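Translation initiation inhibitor (Streptococcus pyogenes, PDB 2EWC) is of unknown function but belongs to the widespread YjgF family and is named, without proof of the activity, as a translation initiation inhibitor. Local coordinates at residues 8-12 against 13-17; 34-37 against 38-42; 45-48 against 49-52; 73-76 against 77-80; 81-84 against 85-89. All blocks are in the same frame, centred on the assembly; numbering follows the deposited sequence.

Contact 1: residues 8-12 against 13-17; sequences DVNED and RGHTG
With CG swung opposite its main-chain N (chi1 -172°), Asn10 turns its amide toward Arg13, while a chi1 of 68° on His15, tucking CG between backbone N and carbonyl carbon, brings the imidazole near Asn10 CB, the two side chains crossing at an angle. The amide oxygen Asn10 OD1 takes the backbone N of Arg13 at 3.2 Å, the N-H approaching well out of the amide plane; a weaker bond from Asp12 N reaches the same oxygen, and together they hold the amide over the turn. Arg13 CG packs 3.3 Å from Asn10 ND2, the side chains running alongside each other. Asn10 CB sits 3.3 Å from His15 NE2, with amide and ring planes about 70° apart. A water in the plane of the imidazole links His15 NE2 to Asp8 O. On the other face of the hairpin, Val9 CG2 meets Thr16 OG1 at 3.8 Å, and that hydroxyl is hydrogen-bonded to Tyr91 O of a second subunit. The guanidinium of Arg13 forms a salt bridge to Glu80 of that subunit. Asn10 N to His15 O, 2.9 Å and nearly straight, ties the strands together, and Gly17 N closes on Asp8 O at 3.0 Å. Asn10 O receives weak bonds from both Gly14 N and His15 N, so Gly14, at positive phi, and His15 face one residue: a G1 beta bulge closing the hairpin of strands 5-10 and 15-21.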
loop_
_atom_site.group_PDB
_atom_site.type_symbol
_atom_site.label_atom_id
_atom_site.label_comp_id
_atom_site.label_asym_id
_atom_site.label_seq_id
_atom_site.Cartn_x
_atom_site.Cartn_y
_atom_site.Cartn_z
ATOM N N ASP B 8 -29.374 -9.355 43.079
ATOM C CA ASP B 8 -28.941 -7.991 43.387
ATOM C C ASP B 8 -29.819 -6.932 42.681
ATOM O O ASP B 8 -29.312 -6.007 42.026
ATOM C CB ASP B 8 -27.470 -7.827 42.967
ATOM C CG ASP B 8 -26.825 -6.590 43.557
ATOM O OD1 ASP B 8 -27.276 -6.164 44.652
ATOM O OD2 ASP B 8 -25.872 -6.052 42.928
ATOM N N VAL B 9 -31.134 -7.093 42.796
ATOM C CA VAL B 9 -32.102 -6.218 42.151
ATOM C C VAL B 9 -32.159 -4.866 42.847
ATOM O O VAL B 9 -32.209 -4.793 44.072
ATOM C CB VAL B 9 -33.490 -6.859 42.136
ATOM C CG1 VAL B 9 -34.540 -5.882 41.663
ATOM C CG2 VAL B 9 -33.481 -8.079 41.238
ATOM N N ASN B 10 -32.127 -3.795 42.057
ATOM C CA ASN B 10 -32.246 -2.441 42.586
ATOM C C ASN B 10 -33.608 -1.866 42.221
ATOM O O ASN B 10 -33.833 -1.453 41.093
ATOM C CB ASN B 10 -31.081 -1.557 42.092
ATOM C CG ASN B 10 -31.053 -0.180 42.764
ATOM O OD1 ASN B 10 -32.086 0.384 43.078
ATOM N ND2 ASN B 10 -29.857 0.373 42.948
ATOM N N GLU B 11 -34.509 -1.851 43.199
ATOM C CA GLU B 11 -35.903 -1.440 43.005
ATOM C C GLU B 11 -36.079 0.026 42.594
ATOM O O GLU B 11 -36.952 0.340 41.800
ATOM C CB GLU B 11 -36.749 -1.745 44.268
ATOM C CG GLU B 11 -36.824 -3.247 44.673
ATOM C CD GLU B 11 -37.527 -4.141 43.638
ATOM O OE1 GLU B 11 -38.089 -3.596 42.655
ATOM O OE2 GLU B 11 -37.514 -5.392 43.804
ATOM N N ASP B 12 -35.259 0.913 43.151
ATOM C CA ASP B 12 -35.328 2.354 42.851
ATOM C C ASP B 12 -34.857 2.720 41.452
ATOM O O ASP B 12 -35.414 3.625 40.823
ATOM C CB ASP B 12 -34.491 3.163 43.852
ATOM C CG ASP B 12 -34.678 2.699 45.282
ATOM O OD1 ASP B 12 -33.674 2.715 46.027
ATOM O OD2 ASP B 12 -35.814 2.308 45.661
ATOM N N ARG B 13 -33.812 2.049 40.972
ATOM C CA ARG B 13 -33.264 2.374 39.654
ATOM C C ARG B 13 -33.948 1.566 38.538
ATOM O O ARG B 13 -33.914 1.957 37.372
ATOM C CB ARG B 13 -31.740 2.175 39.607
ATOM C CG ARG B 13 -30.918 2.673 40.828
ATOM C CD ARG B 13 -31.217 4.114 41.295
ATOM N NE ARG B 13 -31.246 5.083 40.201
ATOM C CZ ARG B 13 -30.203 5.376 39.425
ATOM N NH1 ARG B 13 -29.031 4.762 39.604
ATOM N NH2 ARG B 13 -30.332 6.277 38.446
ATOM N N GLY B 14 -34.598 0.462 38.896
ATOM C CA GLY B 14 -35.229 -0.399 37.892
ATOM C C GLY B 14 -34.206 -1.185 37.084
ATOM O O GLY B 14 -34.283 -1.225 35.860
ATOM N N HIS B 15 -33.239 -1.799 37.765
ATOM C CA HIS B 15 -32.265 -2.675 37.105
ATOM C C HIS B 15 -31.932 -3.894 37.965
ATOM O O HIS B 15 -32.169 -3.894 39.179
ATOM C CB HIS B 15 -30.997 -1.906 36.687
ATOM C CG HIS B 15 -30.147 -1.410 37.827
ATOM N ND1 HIS B 15 -29.701 -0.103 37.909
ATOM C CD2 HIS B 15 -29.615 -2.053 38.896
ATOM C CE1 HIS B 15 -28.946 0.035 38.989
ATOM N NE2 HIS B 15 -28.883 -1.131 39.608
ATOM N N THR B 16 -31.381 -4.928 37.339
ATOM C CA THR B 16 -30.929 -6.110 38.046
ATOM C C THR B 16 -29.402 -6.172 37.979
ATOM O O THR B 16 -28.810 -6.050 36.882
ATOM C CB THR B 16 -31.542 -7.384 37.419
ATOM O OG1 THR B 16 -32.970 -7.352 37.587
ATOM C CG2 THR B 16 -30.981 -8.633 38.059
ATOM N N GLY B 17 -28.766 -6.355 39.138
ATOM C CA GLY B 17 -27.307 -6.327 39.229
ATOM C C GLY B 17 -26.670 -7.444 38.420
ATOM O O GLY B 17 -25.658 -7.242 37.761
HETATM O O HOH W 1 -27.871 -3.157 41.986
#

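Contact 2: residues 34-37 against 38-42; sequences VGQD and IESQI
Asp37 is the N-cap of helix 38-54, standing just before the first turn and folding its carboxylate back to accept from Ser40. With chi1 at 66°, Asp37 places OD1 where Ser40 N can donate at 3.0 Å, nearly along the C-O axis of the acceptor. This bond makes the cap. In one of the two conformers of Ser40, OG adds a second bond to Asp37 OD1 at 2.7 Å, arriving from above the carboxylate plane. The negative charge of the aspartate probably suits the positive end of the helix dipole. The main-chain oxygen of Asp37 is used as well, accepting Gln41 N at 3.0 Å in a regular helical bond.

The buried Gln41 looks after the incoming loop. Its extended chain carries NE2 to Gln36 O, 2.8 Å away, with the donor tilted out of the carbonyl plane. NE2 also donates to Gly109 O and OE1 accepts from Leu111 N, so both ends of this amide are engaged and the loops 34-37 and 109-111 are pinned to one side chain. Ile38 and Ile42 turn to Phe112 of the sheet. At the solvent side, Gln36 OE1 lies 3.5 Å from Ser40 CB.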
loop_
_atom_site.group_PDB
_atom_site.type_symbol
_atom_site.label_atom_id
_atom_site.label_comp_id
_atom_site.label_asym_id
_atom_site.label_seq_id
_atom_site.Cartn_x
_atom_site.Cartn_y
_atom_site.Cartn_z
ATOM N N VAL B 34 -16.607 5.744 44.715
ATOM C CA VAL B 34 -16.805 6.983 43.921
ATOM C C VAL B 34 -16.356 8.237 44.673
ATOM O O VAL B 34 -16.342 8.282 45.914
ATOM C CB VAL B 34 -18.239 7.148 43.221
ATOM C CG1 VAL B 34 -18.234 8.325 42.187
ATOM C CG2 VAL B 34 -18.701 5.847 42.496
ATOM N N GLY B 35 -15.925 9.228 43.910
ATOM C CA GLY B 35 -15.274 10.382 44.484
ATOM C C GLY B 35 -13.775 10.191 44.622
ATOM O O GLY B 35 -13.058 11.138 44.915
ATOM N N GLN B 36 -13.291 8.971 44.427
ATOM C CA GLN B 36 -11.858 8.726 44.523
ATOM C C GLN B 36 -11.211 8.848 43.138
ATOM O O GLN B 36 -11.905 9.144 42.154
ATOM C CB GLN B 36 -11.580 7.379 45.200
ATOM C CG GLN B 36 -12.121 7.324 46.624
ATOM C CD GLN B 36 -11.961 5.950 47.278
ATOM O OE1 GLN B 36 -10.964 5.252 47.063
ATOM N NE2 GLN B 36 -12.946 5.563 48.093
ATOM N N ASP B 37 -9.897 8.642 43.065
ATOM C CA ASP B 37 -9.157 8.821 41.803
ATOM C C ASP B 37 -9.398 7.692 40.783
ATOM O O ASP B 37 -9.893 6.634 41.135
ATOM C CB ASP B 37 -7.652 9.055 42.069
ATOM C CG ASP B 37 -6.948 7.837 42.675
ATOM O OD1 ASP B 37 -7.431 6.691 42.576
ATOM O OD2 ASP B 37 -5.859 8.023 43.251
ATOM N N ILE B 38 -9.037 7.917 39.520
ATOM C CA ILE B 38 -9.342 6.921 38.483
ATOM C C ILE B 38 -8.952 5.480 38.861
ATOM O O ILE B 38 -9.768 4.598 38.719
ATOM C CB ILE B 38 -8.801 7.299 37.067
ATOM C CG1 ILE B 38 -9.241 6.257 36.034
ATOM C CG2 ILE B 38 -7.246 7.536 37.090
ATOM C CD1 ILE B 38 -10.782 6.196 35.773
ATOM N N GLU B 39 -7.729 5.257 39.350
ATOM C CA GLU B 39 -7.283 3.894 39.666
ATOM C C GLU B 39 -8.202 3.259 40.714
ATOM O O GLU B 39 -8.591 2.095 40.580
ATOM C CB GLU B 39 -5.817 3.874 40.128
ATOM C CG GLU B 39 -5.173 2.489 40.150
ATOM C CD GLU B 39 -3.737 2.527 40.687
ATOM O OE1 GLU B 39 -3.485 1.930 41.759
ATOM O OE2 GLU B 39 -2.861 3.189 40.058
ATOM N N SER B 40 -8.558 4.039 41.736
ATOM C CA SER B 40 -9.428 3.569 42.817
ATOM C C SER B 40 -10.852 3.271 42.349
ATOM O O SER B 40 -11.493 2.353 42.865
ATOM C CB SER B 40 -9.462 4.573 43.966
ATOM O OG SER B 40 -8.152 4.893 44.406
ATOM N N GLN B 41 -11.349 4.043 41.381
ATOM C CA GLN B 41 -12.715 3.826 40.864
ATOM C C GLN B 41 -12.746 2.607 39.984
ATOM O O GLN B 41 -13.748 1.918 39.936
ATOM C CB GLN B 41 -13.265 5.047 40.121
ATOM C CG GLN B 41 -13.530 6.200 41.041
ATOM C CD GLN B 41 -14.397 7.255 40.424
ATOM O OE1 GLN B 41 -15.130 7.001 39.469
ATOM N NE2 GLN B 41 -14.328 8.458 40.971
ATOM N N ILE B 42 -11.638 2.359 39.286
ATOM C CA ILE B 42 -11.485 1.155 38.492
ATOM C C ILE B 42 -11.461 -0.088 39.402
ATOM O O ILE B 42 -12.218 -1.036 39.160
ATOM C CB ILE B 42 -10.247 1.211 37.571
ATOM C CG1 ILE B 42 -10.429 2.324 36.512
ATOM C CG2 ILE B 42 -10.026 -0.169 36.893
ATOM C CD1 ILE B 42 -9.151 2.714 35.788
#

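Contact 3: residues 45-48 against 49-52; sequences AFDE and MERR
Regular alpha helix runs unbroken through residues 45-48 and 49-52, each N-H of the later four bonding to the carbonyl one turn earlier: Met49 to Ala45, Glu50 to Phe46, Arg51 to Asp47 and Arg52 to Glu48. The last is the shortest, Arg52 N to Glu48 O at 2.8 Å.

This pitch brings Glu48 beside both arginines, in a chain far from staggered at both chi1 (-110°) and chi2 (-143°). Arg51 NH2 meets Glu48 OE2 at 3.0 Å in a hydrogen-bonded salt bridge; the oxygen lies close to the guanidinium plane and is met on its anti side, somewhat out of the carboxylate plane. Toward Arg52, OE2 instead stands over one face of the guanidinium, 3.7 Å from Arg52 NH2, a long bridge of charges alone. Glu48 OE1 accepts from Val31 N, and a water held by Arg52 NH2 adds a weak bond. Both arginines have their stronger partner in Asp8, so the two acids probably share their charge.

Asp47 OD1 and Glu50 OE1 come within 4.1 Å of each other, a like-charge pair bridged by Arg86 of helix 76-87. Ala45, Phe46 and Met49 face the sheet and that neighbouring helix, Asp47, Glu50 and Arg51 lie toward the outside, and Glu48 and Arg52 carry charge in against strand 24-30. This is a helix laid over a beta sheet, its acid-arginine network binding it to the N-terminal hairpin.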
loop_
_atom_site.group_PDB
_atom_site.type_symbol
_atom_site.label_atom_id
_atom_site.label_comp_id
_atom_site.label_asym_id
_atom_site.label_seq_id
_atom_site.Cartn_x
_atom_site.Cartn_y
_atom_site.Cartn_z
ATOM N N ALA B 45 -14.922 -0.521 40.791
ATOM C CA ALA B 45 -15.861 -1.109 39.855
ATOM C C ALA B 45 -15.651 -2.629 39.803
ATOM O O ALA B 45 -16.617 -3.381 39.813
ATOM C CB ALA B 45 -15.700 -0.501 38.508
ATOM N N PHE B 46 -14.390 -3.070 39.765
ATOM C CA PHE B 46 -14.077 -4.488 39.664
ATOM C C PHE B 46 -14.415 -5.244 40.965
ATOM O O PHE B 46 -14.721 -6.442 40.914
ATOM C CB PHE B 46 -12.607 -4.717 39.300
ATOM C CG PHE B 46 -12.257 -4.390 37.858
ATOM C CD1 PHE B 46 -13.153 -4.617 36.826
ATOM C CD2 PHE B 46 -10.985 -3.920 37.537
ATOM C CE1 PHE B 46 -12.807 -4.340 35.494
ATOM C CE2 PHE B 46 -10.634 -3.646 36.205
ATOM C CZ PHE B 46 -11.549 -3.857 35.191
ATOM N N ASP B 47 -14.334 -4.555 42.112
ATOM C CA ASP B 47 -14.796 -5.122 43.390
ATOM C C ASP B 47 -16.306 -5.406 43.334
ATOM O O ASP B 47 -16.742 -6.463 43.823
ATOM C CB ASP B 47 -14.531 -4.185 44.570
ATOM C CG ASP B 47 -13.043 -4.044 44.934
ATOM O OD1 ASP B 47 -12.195 -4.878 44.515
ATOM O OD2 ASP B 47 -12.728 -3.084 45.694
ATOM N N GLU B 48 -17.104 -4.483 42.774
ATOM C CA GLU B 48 -18.542 -4.741 42.595
ATOM C C GLU B 48 -18.778 -5.921 41.650
ATOM O O GLU B 48 -19.621 -6.785 41.940
ATOM C CB GLU B 48 -19.335 -3.522 42.098
ATOM C CG GLU B 48 -20.315 -2.890 43.140
ATOM C CD GLU B 48 -21.660 -2.368 42.529
ATOM O OE1 GLU B 48 -21.686 -1.642 41.471
ATOM O OE2 GLU B 48 -22.710 -2.659 43.150
HETATM N N MSE B 49 -18.032 -5.955 40.537
HETATM C CA MSE B 49 -18.128 -7.041 39.564
HETATM C C MSE B 49 -17.878 -8.398 40.254
HETATM O O MSE B 49 -18.662 -9.338 40.068
HETATM C CB MSE B 49 -17.170 -6.824 38.383
HETATM C CG MSE B 49 -17.232 -7.901 37.308
HETATM SE SE MSE B 49 -16.261 -7.597 35.790
HETATM C CE MSE B 49 -14.627 -7.389 36.435
ATOM N N GLU B 50 -16.806 -8.479 41.055
ATOM C CA GLU B 50 -16.501 -9.677 41.834
ATOM C C GLU B 50 -17.594 -10.007 42.853
ATOM O O GLU B 50 -17.928 -11.187 43.044
ATOM C CB GLU B 50 -15.156 -9.545 42.565
ATOM C CG GLU B 50 -13.954 -9.562 41.639
ATOM C CD GLU B 50 -12.632 -9.653 42.375
ATOM O OE1 GLU B 50 -12.379 -8.821 43.289
ATOM O OE2 GLU B 50 -11.841 -10.574 42.035
ATOM N N ARG B 51 -18.102 -8.977 43.535
ATOM C CA ARG B 51 -19.175 -9.149 44.512
ATOM C C ARG B 51 -20.369 -9.788 43.839
ATOM O O ARG B 51 -20.932 -10.736 44.356
ATOM C CB ARG B 51 -19.615 -7.813 45.131
ATOM C CG ARG B 51 -20.735 -7.980 46.180
ATOM C CD ARG B 51 -21.250 -6.666 46.778
ATOM N NE ARG B 51 -21.942 -5.861 45.782
ATOM C CZ ARG B 51 -23.213 -6.006 45.406
ATOM N NH1 ARG B 51 -23.991 -6.932 45.955
ATOM N NH2 ARG B 51 -23.709 -5.204 44.456
ATOM N N ARG B 52 -20.763 -9.258 42.686
ATOM C CA ARG B 52 -21.958 -9.762 42.022
ATOM C C ARG B 52 -21.740 -11.180 41.508
ATOM O O ARG B 52 -22.598 -12.025 41.676
ATOM C CB ARG B 52 -22.412 -8.815 40.918
ATOM C CG ARG B 52 -23.268 -7.657 41.437
ATOM C CD ARG B 52 -23.251 -6.507 40.429
ATOM N NE ARG B 52 -24.178 -5.433 40.786
ATOM C CZ ARG B 52 -24.282 -4.276 40.126
ATOM N NH1 ARG B 52 -23.501 -4.015 39.075
ATOM N NH2 ARG B 52 -25.177 -3.367 40.527
HETATM O O HOH W 2 -24.448 -0.459 39.720
#

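Contact 4: residues 73-76 against 77-80; sequences VWNI and PVME
Pro77 follows Ile76 directly as the chain enters helix 76-87, which leaves Pro77 CD next to Ile76 CB, 3.5 Å away. Proline has no N-H to give, but the N-H groups of a helix's first turn have no carbonyl of a preceding turn to bond, and the residue is well tolerated there. Pro77 CD also lies 3.2 Å from Trp74 O. Val78 comes next: its N makes a weak bond to Asn75 O, and its CG2 runs beside the asparagine amide, 4.0 Å from Asn75 OD1. From there the valine looks across to Glu39 and Ile42 of helix 38-54. Met79, a selenomethionine, gives its N-H to the same Asn75 O at 3.2 Å, straighter than the bond from Val78, so this carbonyl receives two successive amides as the 3-10 turn at 73-75 passes into alpha helix. Its side chain heads inward to Cys68 and Phe70 of strand 63-70. Glu80 closes the first full turn, Glu80 N to Ile76 O at 2.8 Å. The branch Ile76 CG2, opposite the backbone N at a chi1 of -79° for CG1, is thereby set against the acid, 3.6 Å from Glu80 OE2. The carboxylate finds its strong partner in Arg13 of a neighbouring subunit, with a long, weak ion pair to Arg94 in its own chain. Ile76 thus covers one side of the carboxylate next to its link with the other subunit, which may shield it from water.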
loop_
_atom_site.group_PDB
_atom_site.type_symbol
_atom_site.label_atom_id
_atom_site.label_comp_id
_atom_site.label_asym_id
_atom_site.label_seq_id
_atom_site.Cartn_x
_atom_site.Cartn_y
_atom_site.Cartn_z
ATOM N N VAL B 73 -11.367 8.445 28.130
ATOM C CA VAL B 73 -10.943 7.152 27.597
ATOM C C VAL B 73 -9.407 6.990 27.568
ATOM O O VAL B 73 -8.895 5.873 27.532
ATOM C CB VAL B 73 -11.576 6.882 26.202
ATOM C CG1 VAL B 73 -10.922 7.736 25.110
ATOM C CG2 VAL B 73 -11.527 5.393 25.866
ATOM N N TRP B 74 -8.671 8.101 27.599
ATOM C CA TRP B 74 -7.195 8.029 27.704
ATOM C C TRP B 74 -6.663 7.399 29.016
ATOM O O TRP B 74 -5.449 7.201 29.176
ATOM C CB TRP B 74 -6.569 9.391 27.472
ATOM C CG TRP B 74 -6.755 9.911 26.071
ATOM C CD1 TRP B 74 -7.771 10.720 25.625
ATOM C CD2 TRP B 74 -5.900 9.680 24.948
ATOM N NE1 TRP B 74 -7.598 10.996 24.280
ATOM C CE2 TRP B 74 -6.453 10.376 23.848
ATOM C CE3 TRP B 74 -4.714 8.945 24.760
ATOM C CZ2 TRP B 74 -5.863 10.360 22.573
ATOM C CZ3 TRP B 74 -4.126 8.936 23.512
ATOM C CH2 TRP B 74 -4.707 9.645 22.428
ATOM N N ASN B 75 -7.576 7.107 29.942
ATOM C CA ASN B 75 -7.274 6.328 31.142
ATOM C C ASN B 75 -7.236 4.797 30.911
ATOM O O ASN B 75 -7.016 4.043 31.853
ATOM C CB ASN B 75 -8.298 6.639 32.231
ATOM C CG ASN B 75 -8.053 7.969 32.902
ATOM O OD1 ASN B 75 -6.912 8.348 33.197
ATOM N ND2 ASN B 75 -9.132 8.689 33.169
ATOM N N ILE B 76 -7.465 4.339 29.686
ATOM C CA ILE B 76 -7.319 2.904 29.365
ATOM C C ILE B 76 -6.037 2.255 29.943
ATOM O O ILE B 76 -6.133 1.183 30.510
ATOM C CB ILE B 76 -7.443 2.620 27.847
ATOM C CG1 ILE B 76 -8.917 2.603 27.411
ATOM C CG2 ILE B 76 -6.844 1.247 27.455
ATOM C CD1 ILE B 76 -9.053 2.742 25.918
ATOM N N PRO B 77 -4.844 2.887 29.795
ATOM C CA PRO B 77 -3.648 2.267 30.417
ATOM C C PRO B 77 -3.730 2.097 31.949
ATOM O O PRO B 77 -3.131 1.167 32.498
ATOM C CB PRO B 77 -2.487 3.226 30.061
ATOM C CG PRO B 77 -2.976 4.086 28.947
ATOM C CD PRO B 77 -4.510 4.120 29.053
ATOM N N VAL B 78 -4.446 2.985 32.638
ATOM C CA VAL B 78 -4.654 2.819 34.082
ATOM C C VAL B 78 -5.461 1.543 34.277
ATOM O O VAL B 78 -5.113 0.727 35.113
ATOM C CB VAL B 78 -5.389 4.024 34.728
ATOM C CG1 VAL B 78 -5.580 3.804 36.250
ATOM C CG2 VAL B 78 -4.633 5.356 34.442
HETATM N N MSE B 79 -6.532 1.371 33.499
HETATM C CA MSE B 79 -7.358 0.172 33.620
HETATM C C MSE B 79 -6.579 -1.098 33.256
HETATM O O MSE B 79 -6.750 -2.129 33.901
HETATM C CB MSE B 79 -8.655 0.271 32.787
HETATM C CG MSE B 79 -9.561 -1.011 32.879
HETATM SE SE MSE B 79 -10.943 -1.128 31.705
HETATM C CE MSE B 79 -10.026 -1.127 30.142
ATOM N N GLU B 80 -5.765 -1.017 32.203
ATOM C CA GLU B 80 -5.002 -2.164 31.722
ATOM C C GLU B 80 -4.034 -2.700 32.767
ATOM O O GLU B 80 -3.878 -3.927 32.884
ATOM C CB GLU B 80 -4.231 -1.814 30.457
ATOM C CG GLU B 80 -5.123 -1.836 29.231
ATOM C CD GLU B 80 -4.357 -1.571 27.957
ATOM O OE1 GLU B 80 -3.170 -1.183 28.030
ATOM O OE2 GLU B 80 -4.949 -1.751 26.877
#

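Contact 5: residues 81-84 against 85-89; sequences KMIK and ERFNG
Lys81 and Glu85 supply the electrostatic part: Lys81 CE lies 3.3 Å from Glu85 OE2, while the charged Lys81 NZ stays 4.3 Å from that oxygen, beyond a salt bridge. The fully extended lysine thus lays its methylene carbons, more than its ammonium, across the carboxylate, and the attraction is probably modest on this exposed side of the helix.

The backbone bonds are those of an alpha helix near its end. Glu85 N reaches Lys81 O at 3.2 Å and Arg86 N reaches Met82 O at 3.0 Å. Ile83 O is gripped twice, by Phe87 N at 2.8 Å and weakly by Arg86 N. At Asn88 phi turns positive (53°) and the chain leaves the helix.

Apolar contact falls to Ile83 and Phe87, with Ile83 CG2 resting 3.9 Å from Phe87 CD1. A chi1 of -76° turns the phenyl back along the helix, where its edge meets Ile83 O, CD1 being 3.5 Å from that oxygen. Both residues are buried, packing on Met66 of strand 63-70, and they also touch Phe46 and Met49 respectively on helix 38-54.

Arg86 CB lies close to Met82 O, but its guanidinium leaves for Asp47 and Glu50 of the other helix. Lys84 makes a weak bond to Asp12 O of a neighbouring subunit. This is the last turn of the helix that connects parallel strands 63-70 and 93-98 in a beta-alpha-beta unit.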
loop_
_atom_site.group_PDB
_atom_site.type_symbol
_atom_site.label_atom_id
_atom_site.label_comp_id
_atom_site.label_asym_id
_atom_site.label_seq_id
_atom_site.Cartn_x
_atom_site.Cartn_y
_atom_site.Cartn_z
ATOM N N LYS B 81 -3.392 -1.789 33.509
ATOM C CA LYS B 81 -2.523 -2.153 34.637
ATOM C C LYS B 81 -3.309 -2.920 35.709
ATOM O O LYS B 81 -2.842 -3.926 36.238
ATOM C CB LYS B 81 -1.871 -0.902 35.268
ATOM C CG LYS B 81 -1.037 -1.210 36.520
ATOM C CD LYS B 81 -0.474 0.056 37.250
ATOM C CE LYS B 81 0.351 -0.394 38.483
ATOM N NZ LYS B 81 0.860 0.719 39.343
HETATM N N MSE B 82 -4.500 -2.421 36.023
HETATM C CA MSE B 82 -5.346 -3.009 37.054
HETATM C C MSE B 82 -5.914 -4.368 36.626
HETATM O O MSE B 82 -6.078 -5.274 37.447
HETATM C CB MSE B 82 -6.485 -2.041 37.379
HETATM C CG MSE B 82 -6.554 -1.628 38.837
HETATM SE SE MSE B 82 -4.998 -1.054 39.629
HETATM C CE MSE B 82 -3.935 -2.444 39.508
ATOM N N ILE B 83 -6.213 -4.493 35.336
ATOM C CA ILE B 83 -6.663 -5.751 34.754
ATOM C C ILE B 83 -5.577 -6.835 34.914
ATOM O O ILE B 83 -5.855 -7.950 35.364
ATOM C CB ILE B 83 -7.064 -5.561 33.283
ATOM C CG1 ILE B 83 -8.435 -4.866 33.213
ATOM C CG2 ILE B 83 -7.108 -6.919 32.528
ATOM C CD1 ILE B 83 -8.849 -4.473 31.791
ATOM N N LYS B 84 -4.337 -6.475 34.586
ATOM C CA LYS B 84 -3.244 -7.429 34.620
ATOM C C LYS B 84 -2.995 -7.920 36.046
ATOM O O LYS B 84 -2.735 -9.095 36.249
ATOM C CB LYS B 84 -1.999 -6.876 33.920
ATOM C CG LYS B 84 -2.258 -6.754 32.418
ATOM C CD LYS B 84 -1.042 -6.500 31.606
ATOM C CE LYS B 84 -0.887 -5.044 31.294
ATOM N NZ LYS B 84 0.541 -4.771 30.932
ATOM N N GLU B 85 -3.173 -7.036 37.025
ATOM C CA GLU B 85 -3.047 -7.404 38.442
ATOM C C GLU B 85 -4.217 -8.247 38.986
ATOM O O GLU B 85 -4.023 -9.096 39.855
ATOM C CB GLU B 85 -2.842 -6.153 39.302
ATOM C CG GLU B 85 -1.492 -5.431 39.063
ATOM C CD GLU B 85 -1.333 -4.164 39.920
ATOM O OE1 GLU B 85 -2.229 -3.935 40.779
ATOM O OE2 GLU B 85 -0.336 -3.405 39.738
ATOM N N ARG B 86 -5.423 -8.027 38.478
ATOM C CA ARG B 86 -6.608 -8.701 39.027
ATOM C C ARG B 86 -7.150 -9.915 38.260
ATOM O O ARG B 86 -7.797 -10.783 38.865
ATOM C CB ARG B 86 -7.708 -7.679 39.296
ATOM C CG ARG B 86 -7.279 -6.749 40.408
ATOM C CD ARG B 86 -8.362 -5.801 40.736
ATOM N NE ARG B 86 -9.464 -6.472 41.398
ATOM C CZ ARG B 86 -10.375 -5.836 42.116
ATOM N NH1 ARG B 86 -10.296 -4.517 42.266
ATOM N NH2 ARG B 86 -11.359 -6.512 42.678
ATOM N N PHE B 87 -6.881 -9.979 36.955
ATOM C CA PHE B 87 -7.346 -11.081 36.095
ATOM C C PHE B 87 -6.310 -12.207 35.888
ATOM O O PHE B 87 -6.655 -13.278 35.386
ATOM C CB PHE B 87 -7.805 -10.556 34.733
ATOM C CG PHE B 87 -9.142 -9.884 34.754
ATOM C CD1 PHE B 87 -9.284 -8.594 35.266
ATOM C CD2 PHE B 87 -10.261 -10.530 34.229
ATOM C CE1 PHE B 87 -10.519 -7.946 35.261
ATOM C CE2 PHE B 87 -11.521 -9.906 34.227
ATOM C CZ PHE B 87 -11.654 -8.605 34.737
ATOM N N ASN B 88 -5.044 -11.949 36.234
ATOM C CA ASN B 88 -4.007 -13.002 36.302
ATOM C C ASN B 88 -3.864 -13.853 35.029
ATOM O O ASN B 88 -3.991 -15.083 35.074
ATOM C CB ASN B 88 -4.285 -13.943 37.478
ATOM C CG ASN B 88 -4.647 -13.202 38.755
ATOM O OD1 ASN B 88 -3.789 -12.565 39.390
ATOM N ND2 ASN B 88 -5.925 -13.304 39.156
ATOM N N GLY B 89 -3.641 -13.205 33.896
ATOM C CA GLY B 89 -3.403 -13.931 32.659
ATOM C C GLY B 89 -4.629 -14.507 31.976
ATOM O O GLY B 89 -4.506 -15.066 30.880
#

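How the contacts relate
Along the chain the contacts follow in numerical order: the hairpin of contact 1, the start and middle of helix 38-54 in contacts 2 and 3, then the start and end of helix 76-87 in contacts 4 and 5. The two helices lie side by side, so contact 2 packs on contact 4 (centres about 12 Å apart) and contact 3 on contact 5 (about 14 Å), where Arg86 spans the gap. Contact 3 also reaches the hairpin through Asp8. Contacts 1 and 5, about 29 Å apart by centres, sit on opposite sides of the chain's centre. Yet copies of them meet between subunits, so the hairpin and helix 76-87 join neighbouring chains in the assembly.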